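Local coordinates for DNA gyrase, B subunit, truncated (Myxococcus xanthus, PDB 3CWV), which probably binds ATP and belongs to the type II topoisomerase GyrB family, whose members drive ATP-dependent breakage, passage and rejoining of double-stranded DNA, at residues A[73-87]-A[95-107]. Numbering follows the deposited sequence.
Sequences VTAENLVRVATGAGF and GWGWDSMLVVSLA
Trp98 and Gly86 illustrate how a glycine lets an indole lie directly on the backbone: Gly86 CA sits over the five-membered ring, 3.7 Å from its centroid, a CH-pi contact that any CB would obstruct. Ala85 CB and the branch Val81 CG2 meet the benzo part of the indole, and Arg80 brings its guanidinium to the outer rim with the two planes 57° apart, NH1 lying 3.5 Å from Trp98 CH2. Replacing Trp98 by an alanine would probably open a gap beside Gly86 CA and leave the carbonyl of Pro91, now bonded to NE1, without that donor. With CG anti to its backbone N (chi1 -176°), Phe87 swings its ring back to helix 102-107, where Val103 CG1 stands over one face, 3.7 Å from the ring centroid, and Met101 SD meets the edge in a Met-aromatic contact. The Val81 side chain crosses that of Leu102 at about a right angle. Gly84 ends helix 75-82 in a Schellman motif. In what is probably the GHKL ATPase domain, the short helices cross at -71°; Leu78 and Leu106 touch strand 109-118, Leu106 also strand 151-159, while Trp96 and Phe87, from flanking loops, reach helices 28-47 and 11-17.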
loop_
_atom_site.group_PDB
_atom_site.type_symbol
_atom_site.label_atom_id
_atom_site.label_comp_id
_atom_site.label_asym_id
_atom_site.label_seq_id
_atom_site.Cartn_x
_atom_site.Cartn_y
_atom_site.Cartn_z
ATOM N N VAL A 73 -17.738 1.246 -8.671
ATOM C CA VAL A 73 -17.414 0.068 -9.488
ATOM C C VAL A 73 -18.590 -0.352 -10.381
ATOM O O VAL A 73 -19.765 -0.268 -9.977
ATOM C CB VAL A 73 -16.919 -1.139 -8.610
ATOM C CG1 VAL A 73 -18.073 -1.713 -7.733
ATOM C CG2 VAL A 73 -16.267 -2.218 -9.506
ATOM N N THR A 74 -18.291 -0.784 -11.598
ATOM C CA THR A 74 -19.325 -1.388 -12.448
ATOM C C THR A 74 -18.915 -2.744 -13.004
ATOM O O THR A 74 -17.731 -3.041 -13.165
ATOM C CB THR A 74 -19.647 -0.504 -13.664
ATOM O OG1 THR A 74 -18.529 -0.523 -14.546
ATOM C CG2 THR A 74 -19.900 0.934 -13.237
ATOM N N ALA A 75 -19.902 -3.546 -13.385
ATOM C CA ALA A 75 -19.606 -4.814 -14.025
ATOM C C ALA A 75 -18.902 -4.635 -15.369
ATOM O O ALA A 75 -18.038 -5.441 -15.725
ATOM C CB ALA A 75 -20.889 -5.654 -14.195
ATOM N N GLU A 76 -19.275 -3.605 -16.137
ATOM C CA GLU A 76 -18.621 -3.377 -17.429
ATOM C C GLU A 76 -17.133 -3.070 -17.263
ATOM O O GLU A 76 -16.302 -3.537 -18.043
ATOM C CB GLU A 76 -19.254 -2.206 -18.175
ATOM C CG GLU A 76 -18.917 -2.304 -19.642
ATOM C CD GLU A 76 -18.833 -0.972 -20.338
ATOM O OE1 GLU A 76 -19.574 -0.035 -19.934
ATOM O OE2 GLU A 76 -18.036 -0.882 -21.309
ATOM N N ASN A 77 -16.839 -2.250 -16.257
ATOM C CA ASN A 77 -15.468 -1.957 -15.774
ATOM C C ASN A 77 -14.687 -3.261 -15.536
ATOM O O ASN A 77 -13.634 -3.449 -16.140
ATOM C CB ASN A 77 -15.596 -1.038 -14.532
ATOM C CG ASN A 77 -14.336 -0.952 -13.624
ATOM O OD1 ASN A 77 -13.241 -1.446 -13.926
ATOM N ND2 ASN A 77 -14.526 -0.276 -12.481
ATOM N N LEU A 78 -15.246 -4.175 -14.740
ATOM C CA LEU A 78 -14.568 -5.443 -14.414
ATOM C C LEU A 78 -14.360 -6.331 -15.626
ATOM O O LEU A 78 -13.276 -6.892 -15.790
ATOM C CB LEU A 78 -15.297 -6.221 -13.301
ATOM C CG LEU A 78 -14.749 -6.032 -11.878
ATOM C CD1 LEU A 78 -13.306 -6.664 -11.771
ATOM C CD2 LEU A 78 -14.691 -4.558 -11.503
ATOM N N VAL A 79 -15.379 -6.460 -16.485
ATOM C CA VAL A 79 -15.218 -7.292 -17.689
ATOM C C VAL A 79 -14.081 -6.755 -18.572
ATOM O O VAL A 79 -13.243 -7.535 -19.050
ATOM C CB VAL A 79 -16.508 -7.450 -18.494
ATOM C CG1 VAL A 79 -16.229 -8.175 -19.838
ATOM C CG2 VAL A 79 -17.551 -8.258 -17.667
ATOM N N ARG A 80 -14.032 -5.432 -18.766
ATOM C CA ARG A 80 -12.972 -4.826 -19.574
ATOM C C ARG A 80 -11.571 -5.053 -18.982
ATOM O O ARG A 80 -10.658 -5.492 -19.690
ATOM C CB ARG A 80 -13.226 -3.319 -19.784
ATOM C CG ARG A 80 -14.447 -3.003 -20.666
ATOM C CD ARG A 80 -14.537 -1.476 -20.933
ATOM N NE ARG A 80 -13.485 -1.029 -21.862
ATOM C CZ ARG A 80 -12.960 0.197 -21.897
ATOM N NH1 ARG A 80 -13.367 1.147 -21.050
ATOM N NH2 ARG A 80 -12.008 0.468 -22.782
ATOM N N VAL A 81 -11.400 -4.734 -17.698
ATOM C CA VAL A 81 -10.095 -4.891 -17.062
ATOM C C VAL A 81 -9.674 -6.356 -17.008
ATOM O O VAL A 81 -8.491 -6.651 -17.120
ATOM C CB VAL A 81 -10.025 -4.222 -15.674
ATOM C CG1 VAL A 81 -8.743 -4.584 -14.970
ATOM C CG2 VAL A 81 -10.144 -2.678 -15.816
ATOM N N ALA A 82 -10.638 -7.270 -16.898
ATOM C CA ALA A 82 -10.329 -8.695 -16.875
ATOM C C ALA A 82 -9.627 -9.203 -18.143
ATOM O O ALA A 82 -8.912 -10.189 -18.081
ATOM C CB ALA A 82 -11.598 -9.525 -16.595
ATOM N N THR A 83 -9.849 -8.571 -19.297
ATOM C CA THR A 83 -9.066 -8.964 -20.491
ATOM C C THR A 83 -7.897 -8.036 -20.848
ATOM O O THR A 83 -7.321 -8.132 -21.934
ATOM C CB THR A 83 -9.915 -9.179 -21.711
ATOM O OG1 THR A 83 -10.663 -7.994 -21.984
ATOM C CG2 THR A 83 -10.866 -10.340 -21.484
ATOM N N GLY A 84 -7.543 -7.146 -19.938
ATOM C CA GLY A 84 -6.370 -6.332 -20.165
ATOM C C GLY A 84 -6.574 -4.866 -20.404
ATOM O O GLY A 84 -5.607 -4.118 -20.568
ATOM N N ALA A 85 -7.825 -4.398 -20.406
ATOM C CA ALA A 85 -8.019 -2.958 -20.593
ATOM C C ALA A 85 -7.283 -2.123 -19.534
ATOM O O ALA A 85 -7.385 -2.384 -18.328
ATOM C CB ALA A 85 -9.555 -2.607 -20.612
ATOM N N GLY A 86 -6.538 -1.103 -19.976
ATOM C CA GLY A 86 -5.861 -0.197 -19.068
ATOM C C GLY A 86 -4.507 -0.686 -18.560
ATOM O O GLY A 86 -3.778 0.046 -17.897
ATOM N N PHE A 87 -4.210 -1.934 -18.844
ATOM C CA PHE A 87 -2.973 -2.576 -18.378
ATOM C C PHE A 87 -1.734 -1.854 -18.939
ATOM O O PHE A 87 -1.679 -1.549 -20.139
ATOM C CB PHE A 87 -2.981 -4.048 -18.801
ATOM C CG PHE A 87 -1.796 -4.853 -18.296
ATOM C CD1 PHE A 87 -1.451 -4.849 -16.944
ATOM C CD2 PHE A 87 -1.063 -5.625 -19.170
ATOM C CE1 PHE A 87 -0.359 -5.619 -16.461
ATOM C CE2 PHE A 87 0.036 -6.373 -18.705
ATOM C CZ PHE A 87 0.368 -6.362 -17.345
ATOM N N GLY A 95 -11.025 3.606 -13.350
ATOM C CA GLY A 95 -11.850 2.449 -13.035
ATOM C C GLY A 95 -11.199 1.569 -12.010
ATOM O O GLY A 95 -9.972 1.657 -11.776
ATOM N N TRP A 96 -12.026 0.754 -11.368
ATOM C CA TRP A 96 -11.543 -0.264 -10.431
ATOM C C TRP A 96 -10.512 -1.178 -11.119
ATOM O O TRP A 96 -10.831 -1.887 -12.065
ATOM C CB TRP A 96 -12.717 -1.084 -9.864
ATOM C CG TRP A 96 -12.349 -1.780 -8.596
ATOM C CD1 TRP A 96 -12.467 -1.293 -7.313
ATOM C CD2 TRP A 96 -11.782 -3.093 -8.479
ATOM N NE1 TRP A 96 -12.017 -2.245 -6.399
ATOM C CE2 TRP A 96 -11.584 -3.348 -7.088
ATOM C CE3 TRP A 96 -11.455 -4.087 -9.405
ATOM C CZ2 TRP A 96 -11.048 -4.546 -6.611
ATOM C CZ3 TRP A 96 -10.923 -5.284 -8.929
ATOM C CH2 TRP A 96 -10.725 -5.497 -7.535
ATOM N N GLY A 97 -9.273 -1.150 -10.659
ATOM C CA GLY A 97 -8.207 -2.014 -11.258
ATOM C C GLY A 97 -7.661 -1.486 -12.577
ATOM O O GLY A 97 -6.819 -2.125 -13.198
ATOM N N TRP A 98 -8.087 -0.289 -12.999
ATOM C CA TRP A 98 -7.549 0.310 -14.220
ATOM C C TRP A 98 -6.099 0.740 -13.975
ATOM O O TRP A 98 -5.786 1.345 -12.951
ATOM C CB TRP A 98 -8.373 1.532 -14.656
ATOM C CG TRP A 98 -8.163 1.911 -16.084
ATOM C CD1 TRP A 98 -7.188 2.726 -16.578
ATOM C CD2 TRP A 98 -8.962 1.516 -17.205
ATOM N NE1 TRP A 98 -7.326 2.850 -17.945
ATOM C CE2 TRP A 98 -8.395 2.106 -18.354
ATOM C CE3 TRP A 98 -10.110 0.724 -17.346
ATOM C CZ2 TRP A 98 -8.944 1.948 -19.638
ATOM C CZ3 TRP A 98 -10.641 0.538 -18.647
ATOM C CH2 TRP A 98 -10.061 1.162 -19.760
ATOM N N ASP A 99 -5.232 0.457 -14.927
ATOM C CA ASP A 99 -3.789 0.630 -14.758
ATOM C C ASP A 99 -3.222 -0.072 -13.500
ATOM O O ASP A 99 -2.410 0.498 -12.761
ATOM C CB ASP A 99 -3.403 2.111 -14.743
ATOM C CG ASP A 99 -1.901 2.340 -15.075
ATOM O OD1 ASP A 99 -1.308 1.512 -15.782
ATOM O OD2 ASP A 99 -1.341 3.354 -14.615
ATOM N N SER A 100 -3.686 -1.284 -13.238
ATOM C CA SER A 100 -3.224 -2.039 -12.092
ATOM C C SER A 100 -2.642 -3.316 -12.662
ATOM O O SER A 100 -2.651 -3.500 -13.852
ATOM C CB SER A 100 -4.378 -2.374 -11.144
ATOM O OG SER A 100 -5.212 -3.403 -11.695
ATOM N N MET A 101 -2.162 -4.201 -11.789
ATOM C CA MET A 101 -1.707 -5.510 -12.188
ATOM C C MET A 101 -2.808 -6.544 -11.932
ATOM O O MET A 101 -2.548 -7.749 -11.890
ATOM C CB MET A 101 -0.435 -5.896 -11.396
ATOM C CG MET A 101 0.752 -4.897 -11.561
ATOM S SD MET A 101 1.411 -5.017 -13.228
ATOM C CE MET A 101 2.374 -6.526 -13.108
ATOM N N LEU A 102 -4.057 -6.099 -11.763
ATOM C CA LEU A 102 -5.152 -7.068 -11.675
ATOM C C LEU A 102 -5.170 -8.181 -12.735
ATOM O O LEU A 102 -5.422 -9.354 -12.404
ATOM C CB LEU A 102 -6.538 -6.343 -11.649
ATOM C CG LEU A 102 -7.795 -7.208 -11.687
ATOM C CD1 LEU A 102 -7.888 -8.121 -10.449
ATOM C CD2 LEU A 102 -9.066 -6.291 -11.848
ATOM N N VAL A 103 -4.972 -7.834 -14.007
ATOM C CA VAL A 103 -5.076 -8.822 -15.060
ATOM C C VAL A 103 -3.993 -9.911 -14.905
ATOM O O VAL A 103 -4.194 -11.020 -15.347
ATOM C CB VAL A 103 -4.975 -8.216 -16.472
ATOM C CG1 VAL A 103 -3.563 -7.685 -16.792
ATOM C CG2 VAL A 103 -5.378 -9.283 -17.559
ATOM N N VAL A 104 -2.882 -9.579 -14.258
ATOM C CA VAL A 104 -1.842 -10.614 -14.010
ATOM C C VAL A 104 -2.349 -11.658 -13.021
ATOM O O VAL A 104 -2.186 -12.842 -13.244
ATOM C CB VAL A 104 -0.544 -9.985 -13.533
ATOM C CG1 VAL A 104 0.563 -11.079 -13.283
ATOM C CG2 VAL A 104 -0.065 -9.006 -14.573
ATOM N N SER A 105 -2.959 -11.217 -11.924
ATOM C CA SER A 105 -3.492 -12.154 -10.938
ATOM C C SER A 105 -4.542 -13.040 -11.572
ATOM O O SER A 105 -4.571 -14.245 -11.335
ATOM C CB SER A 105 -4.051 -11.437 -9.719
ATOM O OG SER A 105 -3.029 -10.686 -9.101
ATOM N N LEU A 106 -5.417 -12.442 -12.368
ATOM C CA LEU A 106 -6.452 -13.214 -13.063
ATOM C C LEU A 106 -5.848 -14.123 -14.129
ATOM O O LEU A 106 -6.197 -15.312 -14.196
ATOM C CB LEU A 106 -7.458 -12.271 -13.754
ATOM C CG LEU A 106 -8.243 -11.331 -12.832
ATOM C CD1 LEU A 106 -9.166 -10.407 -13.684
ATOM C CD2 LEU A 106 -9.015 -12.099 -11.804
ATOM N N ALA A 107 -4.945 -13.585 -14.958
ATOM C CA ALA A 107 -4.317 -14.402 -16.016
ATOM C C ALA A 107 -3.642 -15.652 -15.451
ATOM O O ALA A 107 -3.655 -16.715 -16.083
ATOM C CB ALA A 107 -3.237 -13.575 -16.827
HETATM O O HOH W 1 -5.783 -2.204 -16.026
#